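Local coordinates for protein putative N-acetylmuramoyl-L-alanine amidase,autolysin cwp6 (PDB 5J72) that probably hydrolyses the amide bond between N-acetylmuramic acid and L-alanine in peptidoglycan, and carries three CWB2 modules of the cell wall-anchoring type, at residues A[322-325]-A[326-330]; A[381-384]-A[385-389]; A[501-504]-A[505-508]. All coordinates share one frame; numbering follows the deposited sequence.

Contact 1. Residues A[322-325]-A[326-330]. With CA (calcium ion), chain D.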
ATOM      1  N   SER A 322     -17.291  16.159  -8.432  1.00 29.24           N
ATOM      2  CA  SER A 322     -17.781  15.775  -9.748  1.00 31.83           C
ATOM      3  C   SER A 322     -17.401  16.830 -10.786  1.00 31.02           C
ATOM      4  O   SER A 322     -17.409  16.539 -11.979  1.00 30.26           O
ATOM      5  CB  SER A 322     -19.307  15.612  -9.713  1.00 39.50           C
ATOM      6  OG  SER A 322     -19.862  16.824  -9.233  1.00 47.00           O
ATOM      7  N   LYS A 323     -17.061  18.048 -10.345  1.00 29.58           N
ATOM      8  CA  LYS A 323     -16.705  19.093 -11.302  1.00 32.87           C
ATOM      9  C   LYS A 323     -15.346  18.777 -11.964  1.00 32.05           C
ATOM     10  O   LYS A 323     -15.194  18.963 -13.180  1.00 28.67           O
ATOM     11  CB  LYS A 323     -16.642  20.450 -10.580  1.00 36.12           C
ATOM     12  CG  LYS A 323     -18.041  21.110 -10.433  1.00 43.22           C
ATOM     13  CD  LYS A 323     -18.032  22.106  -9.298  1.00 54.06           C
ATOM     14  CE  LYS A 323     -19.417  22.640  -8.987  1.00 67.34           C
ATOM     15  NZ  LYS A 323     -19.594  22.880  -7.526  1.00 73.28           N
ATOM     16  N   ILE A 324     -14.360  18.258 -11.187  1.00 28.12           N
ATOM     17  CA  ILE A 324     -13.080  17.958 -11.886  1.00 24.44           C
ATOM     18  C   ILE A 324     -13.271  16.721 -12.745  1.00 27.31           C
ATOM     19  O   ILE A 324     -12.672  16.630 -13.811  1.00 28.52           O
ATOM     20  CB  ILE A 324     -11.940  17.853 -10.848  1.00 31.36           C
ATOM     21  CG1 ILE A 324     -10.548  17.919 -11.605  1.00 32.41           C
ATOM     22  CG2 ILE A 324     -12.126  16.593  -9.983  1.00 29.30           C
ATOM     23  CD1 ILE A 324      -9.389  17.836 -10.670  1.00 31.48           C
ATOM     24  N   ILE A 325     -14.113  15.750 -12.325  1.00 26.07           N
ATOM     25  CA  ILE A 325     -14.325  14.595 -13.208  1.00 28.13           C
ATOM     26  C   ILE A 325     -14.975  15.054 -14.539  1.00 29.41           C
ATOM     27  O   ILE A 325     -14.626  14.587 -15.613  1.00 29.23           O
ATOM     28  CB  ILE A 325     -15.173  13.529 -12.473  1.00 28.55           C
ATOM     29  CG1 ILE A 325     -14.353  12.983 -11.278  1.00 28.89           C
ATOM     30  CG2 ILE A 325     -15.598  12.412 -13.421  1.00 27.01           C
ATOM     31  CD1 ILE A 325     -14.975  11.759 -10.605  1.00 34.87           C
ATOM     32  N   ASP A 326     -15.918  15.967 -14.454  1.00 31.71           N
ATOM     33  CA  ASP A 326     -16.553  16.496 -15.644  1.00 35.32           C
ATOM     34  C   ASP A 326     -15.527  17.176 -16.535  1.00 34.18           C
ATOM     35  O   ASP A 326     -15.551  16.967 -17.748  1.00 34.33           O
ATOM     36  CB  ASP A 326     -17.571  17.570 -15.255  1.00 42.06           C
ATOM     37  CG  ASP A 326     -18.146  18.178 -16.523  1.00 57.80           C
ATOM     38  OD1 ASP A 326     -17.785  19.345 -16.854  1.00 61.61           O
ATOM     39  OD2 ASP A 326     -18.937  17.489 -17.196  1.00 63.60           O
ATOM     40  N   GLN A 327     -14.659  18.013 -15.949  1.00 30.01           N
ATOM     41  CA  GLN A 327     -13.612  18.736 -16.703  1.00 28.07           C
ATOM     42  C   GLN A 327     -12.692  17.770 -17.434  1.00 29.63           C
ATOM     43  O   GLN A 327     -12.488  17.898 -18.645  1.00 27.89           O
ATOM     44  CB  GLN A 327     -12.770  19.545 -15.744  1.00 25.98           C
ATOM     45  CG  GLN A 327     -11.689  20.349 -16.466  1.00 30.28           C
ATOM     46  CD  GLN A 327     -10.765  21.054 -15.474  1.00 36.43           C
ATOM     47  OE1 GLN A 327     -10.284  20.458 -14.513  1.00 36.90           O
ATOM     48  NE2 GLN A 327     -10.427  22.327 -15.711  1.00 35.49           N
ATOM     49  N   ILE A 328     -12.171  16.768 -16.692  1.00 26.56           N
ATOM     50  CA  ILE A 328     -11.205  15.842 -17.274  1.00 25.16           C
ATOM     51  C   ILE A 328     -11.847  14.796 -18.147  1.00 26.61           C
ATOM     52  O   ILE A 328     -11.286  14.397 -19.183  1.00 27.95           O
ATOM     53  CB  ILE A 328     -10.374  15.216 -16.122  1.00 25.96           C
ATOM     54  CG1 ILE A 328      -9.637  16.337 -15.361  1.00 24.21           C
ATOM     55  CG2 ILE A 328      -9.403  14.146 -16.730  1.00 24.78           C
ATOM     56  CD1 ILE A 328      -8.723  17.195 -16.305  1.00 27.29           C
ATOM     57  N   SER A 329     -13.036  14.320 -17.756  1.00 28.20           N
ATOM     58  CA  SER A 329     -13.731  13.372 -18.596  1.00 27.62           C
ATOM     59  C   SER A 329     -13.897  13.925 -20.010  1.00 26.31           C
ATOM     60  O   SER A 329     -13.912  13.154 -20.966  1.00 27.39           O
ATOM     61  CB  SER A 329     -15.139  13.105 -18.037  1.00 30.24           C
ATOM     62  OG  SER A 329     -15.740  12.050 -18.773  1.00 35.27           O
ATOM     63  N   LYS A 330     -14.078  15.242 -20.148  1.00 25.78           N
ATOM     64  CA  LYS A 330     -14.277  15.870 -21.483  1.00 27.32           C
ATOM     65  C   LYS A 330     -13.005  15.859 -22.335  1.00 31.48           C
ATOM     66  O   LYS A 330     -13.096  15.945 -23.575  1.00 30.99           O
ATOM     67  CB  LYS A 330     -14.753  17.302 -21.279  1.00 28.35           C
ATOM     68  CG  LYS A 330     -16.208  17.308 -20.866  1.00 28.77           C
ATOM     69  CD  LYS A 330     -16.755  18.691 -20.647  1.00 31.94           C
ATOM     70  CE  LYS A 330     -18.232  18.526 -20.383  1.00 40.15           C
ATOM     71  NZ  LYS A 330     -18.738  19.601 -19.518  1.00 44.44           N
TER
HETATM   72 CA    CA D 702     -13.893  12.193 -23.216  1.00 60.14          CA
HETATM   73  O   HOH W   1     -16.535  20.926 -14.694  1.00 51.41           O
HETATM   74  O   HOH W   2     -14.793  10.206 -23.159  1.00 31.70           O
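I324 and I328 meet one turn apart on helix 322-329, on its buried side. Their side chains lie side by side and point the same way, with I324 CG1 4.2 Å from I328 CG1. I324 holds CG1 anti to its N (chi1 -165°). I328 instead turns CG1 back beside its own N (chi1 -60°), which brings it over the preceding turn, 3.4 Å from I324 O. Both isoleucines rest on I263 of strand 260-265. Q327 crosses I324 at an angle, and its OE1 accepts a hydrogen bond from V295 N. I325 packs on Y313 and S337. The helix joins their strands, 308-314 and 334-341, in a beta-alpha-beta unit of the CWB2 region. Its backbone bonds include D326 N to S322 O.

D326 and K330 are on the exposed side. K330 NZ forms a salt bridge with D326 OD1, 2.8 Å away, on the syn lone pair of that oxygen. Water 1 donates to both K323 O and D326 OD1. Near the C-terminal end, S329 O binds the calcium ion at 2.5 Å, together with water 2 and A332 O. The chemistry implies an amphipathic helix: isoleucines face the sheet, a charged pair faces solvent, and the carbonyl of S329 is turned to the metal.

Contact 2. Residues A[381-384]-A[385-389]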
ATOM      1  N   GLY A 381       9.294   4.462  -3.553  1.00 15.54           N
ATOM      2  CA  GLY A 381       8.545   4.441  -4.817  1.00 15.72           C
ATOM      3  C   GLY A 381       9.294   3.971  -6.041  1.00 16.40           C
ATOM      4  O   GLY A 381       8.778   3.126  -6.797  1.00 15.03           O
ATOM      5  N   PRO A 382      10.505   4.508  -6.322  1.00 17.70           N
ATOM      6  CA  PRO A 382      11.280   4.085  -7.532  1.00 19.83           C
ATOM      7  C   PRO A 382      11.583   2.561  -7.536  1.00 14.77           C
ATOM      8  O   PRO A 382      11.637   1.916  -8.553  1.00 16.15           O
ATOM      9  CB  PRO A 382      12.544   4.998  -7.451  1.00 17.06           C
ATOM     10  CG  PRO A 382      12.032   6.209  -6.775  1.00 18.30           C
ATOM     11  CD  PRO A 382      11.161   5.647  -5.647  1.00 17.45           C
ATOM     12  N   LEU A 383      11.819   2.048  -6.333  1.00 13.26           N
ATOM     13  CA  LEU A 383      12.117   0.598  -6.210  1.00 14.34           C
ATOM     14  C   LEU A 383      10.879  -0.216  -6.381  1.00 13.54           C
ATOM     15  O   LEU A 383      10.876  -1.224  -7.109  1.00 15.51           O
ATOM     16  CB  LEU A 383      12.769   0.324  -4.810  1.00 15.95           C
ATOM     17  CG  LEU A 383      13.061  -1.222  -4.605  1.00 14.60           C
ATOM     18  CD1 LEU A 383      14.141  -1.704  -5.594  1.00 16.54           C
ATOM     19  CD2 LEU A 383      13.572  -1.421  -3.137  1.00 16.00           C
ATOM     20  N   ALA A 384       9.752   0.233  -5.765  1.00 14.90           N
ATOM     21  CA  ALA A 384       8.475  -0.473  -5.961  1.00 15.19           C
ATOM     22  C   ALA A 384       8.135  -0.469  -7.487  1.00 16.06           C
ATOM     23  O   ALA A 384       7.695  -1.446  -8.090  1.00 16.06           O
ATOM     24  CB  ALA A 384       7.372   0.291  -5.168  1.00 13.11           C
ATOM     25  N   ALA A 385       8.371   0.688  -8.140  1.00 15.34           N
ATOM     26  CA  ALA A 385       8.058   0.750  -9.582  1.00 16.03           C
ATOM     27  C   ALA A 385       8.975  -0.242 -10.399  1.00 17.03           C
ATOM     28  O   ALA A 385       8.499  -0.914 -11.288  1.00 18.82           O
ATOM     29  CB  ALA A 385       8.349   2.152 -10.079  1.00 14.61           C
ATOM     30  N   LYS A 386      10.254  -0.277 -10.086  1.00 16.33           N
ATOM     31  CA  LYS A 386      11.231  -1.192 -10.763  1.00 15.70           C
ATOM     32  C   LYS A 386      10.764  -2.686 -10.563  1.00 16.84           C
ATOM     33  O   LYS A 386      10.751  -3.485 -11.489  1.00 18.91           O
ATOM     34  CB  LYS A 386      12.614  -0.996 -10.083  1.00 14.88           C
ATOM     35  CG  LYS A 386      13.721  -1.902 -10.729  1.00 18.15           C
ATOM     36  CD  LYS A 386      15.081  -1.588 -10.041  1.00 25.50           C
ATOM     37  CE  LYS A 386      16.153  -2.589 -10.515  1.00 35.45           C
ATOM     38  NZ  LYS A 386      16.557  -2.379 -11.947  1.00 36.71           N
ATOM     39  N   LEU A 387      10.374  -3.014  -9.356  1.00 16.06           N
ATOM     40  CA  LEU A 387       9.904  -4.380  -9.019  1.00 17.17           C
ATOM     41  C   LEU A 387       8.472  -4.662  -9.494  1.00 19.07           C
ATOM     42  O   LEU A 387       8.018  -5.821  -9.419  1.00 19.67           O
ATOM     43  CB  LEU A 387       9.936  -4.554  -7.478  1.00 16.58           C
ATOM     44  CG  LEU A 387      11.318  -4.379  -6.853  1.00 16.04           C
ATOM     45  CD1 LEU A 387      11.208  -4.475  -5.297  1.00 18.24           C
ATOM     46  CD2 LEU A 387      12.281  -5.509  -7.476  1.00 18.06           C
ATOM     47  N   LYS A 388       7.746  -3.619  -9.976  1.00 17.05           N
ATOM     48  CA  LYS A 388       6.356  -3.689 -10.429  1.00 18.25           C
ATOM     49  C   LYS A 388       5.504  -4.293  -9.277  1.00 20.31           C
ATOM     50  O   LYS A 388       4.739  -5.260  -9.491  1.00 19.78           O
ATOM     51  CB  LYS A 388       6.231  -4.459 -11.739  1.00 21.08           C
ATOM     52  CG  LYS A 388       7.096  -3.796 -12.867  1.00 23.51           C
ATOM     53  CD  LYS A 388       6.826  -4.573 -14.173  1.00 29.81           C
ATOM     54  CE  LYS A 388       7.571  -4.086 -15.421  1.00 38.06           C
ATOM     55  NZ  LYS A 388       7.485  -2.628 -15.558  1.00 47.13           N
ATOM     56  N   ALA A 389       5.666  -3.726  -8.105  1.00 19.85           N
ATOM     57  CA  ALA A 389       5.052  -4.170  -6.847  1.00 21.19           C
ATOM     58  C   ALA A 389       4.444  -2.977  -6.093  1.00 19.93           C
ATOM     59  O   ALA A 389       4.869  -1.842  -6.253  1.00 18.03           O
ATOM     60  CB  ALA A 389       6.106  -4.834  -5.947  1.00 18.39           C
TER
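A384 carries much of this contact at the C-terminal end of helix 375-387. The helix joins strands 362-370 and 391-394 as a beta-alpha-beta unit of a CWB2 module. The small CB of A384 lies 3.5 Å from A389 O, where the chain folds back after the helix. A384 O accepts a nearly straight hydrogen bond from A389 N at 3.1 Å (N-H...O 172°). K388 takes positive phi (55°), and K388 N bonds to A385 O. The result is a Schellman motif, which turns the chain toward strand 391-394.

L383 and L387 form the apolar pair. L383 CG sits 3.8 Å from L387 CD1, and the two side chains cross obliquely. L387 keeps CG beside its own N (chi1 -60°), which sets the branch against the preceding turn, with CG 3.2 Å from L383 O. That same oxygen accepts the L387 N-H at 2.9 Å. L383 and A384 both rest on L367 of strand 362-370.

A385 comes third in buried surface, after A384 and L383. Its N bonds to G381 O at 2.8 Å. Its CB touches S178, and A384 touches S278. The small alanines are consistent with close packing of helices 174-180 and 270-283. The chemistry is that of a buried helix end whose late carbonyls meet outside donors: K386 O takes Q8 NE2, and L387 O takes R9 NH2 and S364 OG of strand 362-370.

Contact 3. Residues A[501-504]-A[505-508]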
ATOM      1  N   MET A 501     -12.138 -10.031  13.822  1.00 21.42           N
ATOM      2  CA  MET A 501     -13.424  -9.712  13.206  1.00 20.45           C
ATOM      3  C   MET A 501     -14.081 -11.016  12.753  1.00 22.48           C
ATOM      4  O   MET A 501     -13.390 -11.874  12.221  1.00 22.89           O
ATOM      5  CB  MET A 501     -13.220  -8.830  11.952  1.00 20.34           C
ATOM      6  CG  MET A 501     -12.588  -7.435  12.271  1.00 19.92           C
ATOM      7  SD  MET A 501     -12.632  -6.336  10.875  1.00 25.78           S
ATOM      8  CE  MET A 501     -14.441  -6.012  10.777  1.00 21.86           C
ATOM      9  N   THR A 502     -15.378 -11.189  12.917  1.00 22.73           N
ATOM     10  CA  THR A 502     -15.982 -12.445  12.445  1.00 22.37           C
ATOM     11  C   THR A 502     -15.850 -12.520  10.906  1.00 19.84           C
ATOM     12  O   THR A 502     -15.657 -13.593  10.366  1.00 22.30           O
ATOM     13  CB  THR A 502     -17.471 -12.539  12.875  1.00 19.69           C
ATOM     14  OG1 THR A 502     -18.139 -11.368  12.433  1.00 18.10           O
ATOM     15  CG2 THR A 502     -17.644 -12.676  14.387  1.00 20.83           C
ATOM     16  N   ARG A 503     -15.948 -11.384  10.224  1.00 21.96           N
ATOM     17  CA  ARG A 503     -15.717 -11.299   8.789  1.00 23.22           C
ATOM     18  C   ARG A 503     -15.120  -9.919   8.503  1.00 25.43           C
ATOM     19  O   ARG A 503     -15.460  -8.932   9.207  1.00 24.65           O
ATOM     20  CB  ARG A 503     -17.019 -11.495   7.981  1.00 23.21           C
ATOM     21  CG  ARG A 503     -18.054 -10.363   8.178  1.00 25.30           C
ATOM     22  CD  ARG A 503     -19.304 -10.557   7.255  1.00 23.00           C
ATOM     23  NE  ARG A 503     -20.332  -9.518   7.496  1.00 22.40           N
ATOM     24  CZ  ARG A 503     -20.526  -8.499   6.675  1.00 19.62           C
ATOM     25  NH1 ARG A 503     -19.791  -8.334   5.591  1.00 22.94           N
ATOM     26  NH2 ARG A 503     -21.507  -7.626   6.941  1.00 20.41           N
ATOM     27  N   ASP A 504     -14.239  -9.825   7.512  1.00 24.61           N
ATOM     28  CA  ASP A 504     -13.674  -8.507   7.202  1.00 25.84           C
ATOM     29  C   ASP A 504     -13.974  -8.193   5.759  1.00 28.50           C
ATOM     30  O   ASP A 504     -13.442  -7.232   5.201  1.00 29.57           O
ATOM     31  CB  ASP A 504     -12.168  -8.470   7.446  1.00 31.48           C
ATOM     32  CG  ASP A 504     -11.457  -9.696   6.910  1.00 39.90           C
ATOM     33  OD1 ASP A 504     -11.685 -10.053   5.730  1.00 40.45           O
ATOM     34  OD2 ASP A 504     -10.672 -10.292   7.665  1.00 44.74           O
ATOM     35  N   THR A 505     -14.824  -8.987   5.150  1.00 28.20           N
ATOM     36  CA  THR A 505     -15.240  -8.747   3.795  1.00 28.83           C
ATOM     37  C   THR A 505     -16.680  -9.199   3.610  1.00 28.09           C
ATOM     38  O   THR A 505     -17.283  -9.782   4.521  1.00 26.14           O
ATOM     39  CB  THR A 505     -14.313  -9.545   2.823  1.00 35.38           C
ATOM     40  OG1 THR A 505     -14.454  -8.969   1.522  1.00 38.58           O
ATOM     41  CG2 THR A 505     -14.662 -10.991   2.804  1.00 35.78           C
ATOM     42  N   ASP A 506     -17.246  -8.963   2.432  1.00 27.20           N
ATOM     43  CA  ASP A 506     -18.604  -9.394   2.192  1.00 31.49           C
ATOM     44  C   ASP A 506     -18.597 -10.895   2.060  1.00 37.13           C
ATOM     45  O   ASP A 506     -17.962 -11.410   1.152  1.00 38.44           O
ATOM     46  CB  ASP A 506     -19.172  -8.743   0.931  1.00 32.13           C
ATOM     47  CG  ASP A 506     -20.651  -9.045   0.703  1.00 39.61           C
ATOM     48  OD1 ASP A 506     -21.368  -9.304   1.681  1.00 34.98           O
ATOM     49  OD2 ASP A 506     -21.086  -9.009  -0.453  1.00 44.88           O
ATOM     50  N   LYS A 507     -19.223 -11.613   2.996  1.00 33.47           N
ATOM     51  CA  LYS A 507     -19.347 -13.057   2.878  1.00 33.51           C
ATOM     52  C   LYS A 507     -20.502 -13.560   3.712  1.00 31.24           C
ATOM     53  O   LYS A 507     -20.906 -12.901   4.647  1.00 26.06           O
ATOM     54  CB  LYS A 507     -18.094 -13.792   3.284  1.00 36.38           C
ATOM     55  CG  LYS A 507     -17.755 -13.700   4.718  1.00 39.58           C
ATOM     56  CD  LYS A 507     -16.857 -14.872   5.079  1.00 49.45           C
ATOM     57  CE  LYS A 507     -16.956 -15.172   6.554  1.00 59.14           C
ATOM     58  NZ  LYS A 507     -16.093 -16.307   6.952  1.00 58.60           N
ATOM     59  N   THR A 508     -21.051 -14.717   3.341  1.00 29.46           N
ATOM     60  CA  THR A 508     -22.157 -15.338   4.077  1.00 27.20           C
ATOM     61  C   THR A 508     -21.611 -15.948   5.372  1.00 26.33           C
ATOM     62  O   THR A 508     -20.628 -16.686   5.343  1.00 24.69           O
ATOM     63  CB  THR A 508     -22.830 -16.416   3.150  1.00 29.69           C
ATOM     64  OG1 THR A 508     -23.378 -15.704   2.027  1.00 28.25           O
ATOM     65  CG2 THR A 508     -24.011 -17.162   3.885  1.00 29.49           C
TER
HETATM   66  O   HOH W   3     -20.760  -6.838   3.507  1.00 31.12           O
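R503 reaches across a loop of the zinc amidase (Amidase_3) domain to the backbone of T505. The loop joins strand 498-501 to helix 511-521. R503 NH1 donates to T505 O at 3.1 Å, with an N-H...O angle of 159°. The oxygen lies close to the guanidinium plane, at its edge. Seen from the acceptor, the donor stands above the carbonyl plane, 53° out of it, and not on a lone pair.

D506 is tied to R503 through water 3. The water accepts from R503 NH1 at 2.7 Å and donates to D506 OD1 at 3.1 Å.

Partners outside the loop complete both groups: R503 NE donates to P458 O and R503 NH2 to G459 O and K478 O, while D506 OD1 accepts from G462 N and D506 OD2 forms a salt bridge with K478 NZ. With acceptors on all three nitrogens, the guanidinium is held against rotation, and D506 has partners on both oxygens. The arginine chain runs extended from CG to NE, after CG has been set between the backbone N and the carbonyl carbon (chi1 66°). P458 and G459 lead directly to the zinc ligand H460, whose side chain is about 5 Å from that of R503. R503 may therefore help to position the loop that carries this ligand.

T502 OG1 is hydrogen-bonded to D457 OD1, and D504 OD1 has a weak hydrogen bond with T405 OG1, on helix 404-409. T505 N is buried and has no partner in the model. K507 adds aliphatic packing: its CE lies 3.9 Å from R503 CB.

In the fold
Contacts 1 and 2 each centre on one helix of a beta-alpha-beta unit in the CWB2 region, and contact 2 runs on into the turn after its helix. Contact 3 is a loop of the amidase domain. No element is shared, and the nearest atoms of any two are more than 20 Å apart. Contact 2 is the most buried, its centre about 12 Å from that of the chain. Contact 1 lies on the periphery, at about 27 Å, and contact 3 is partly buried, at about 21 Å. Contact 1 gives a carbonyl to a calcium ion. In 381-389 packing and backbone capping dominate. Contact 3 binds no metal, but R503 lies about 9 Å from the zinc ion, and a guanidinium group and a carboxylate organise its chain in place of helical bonds.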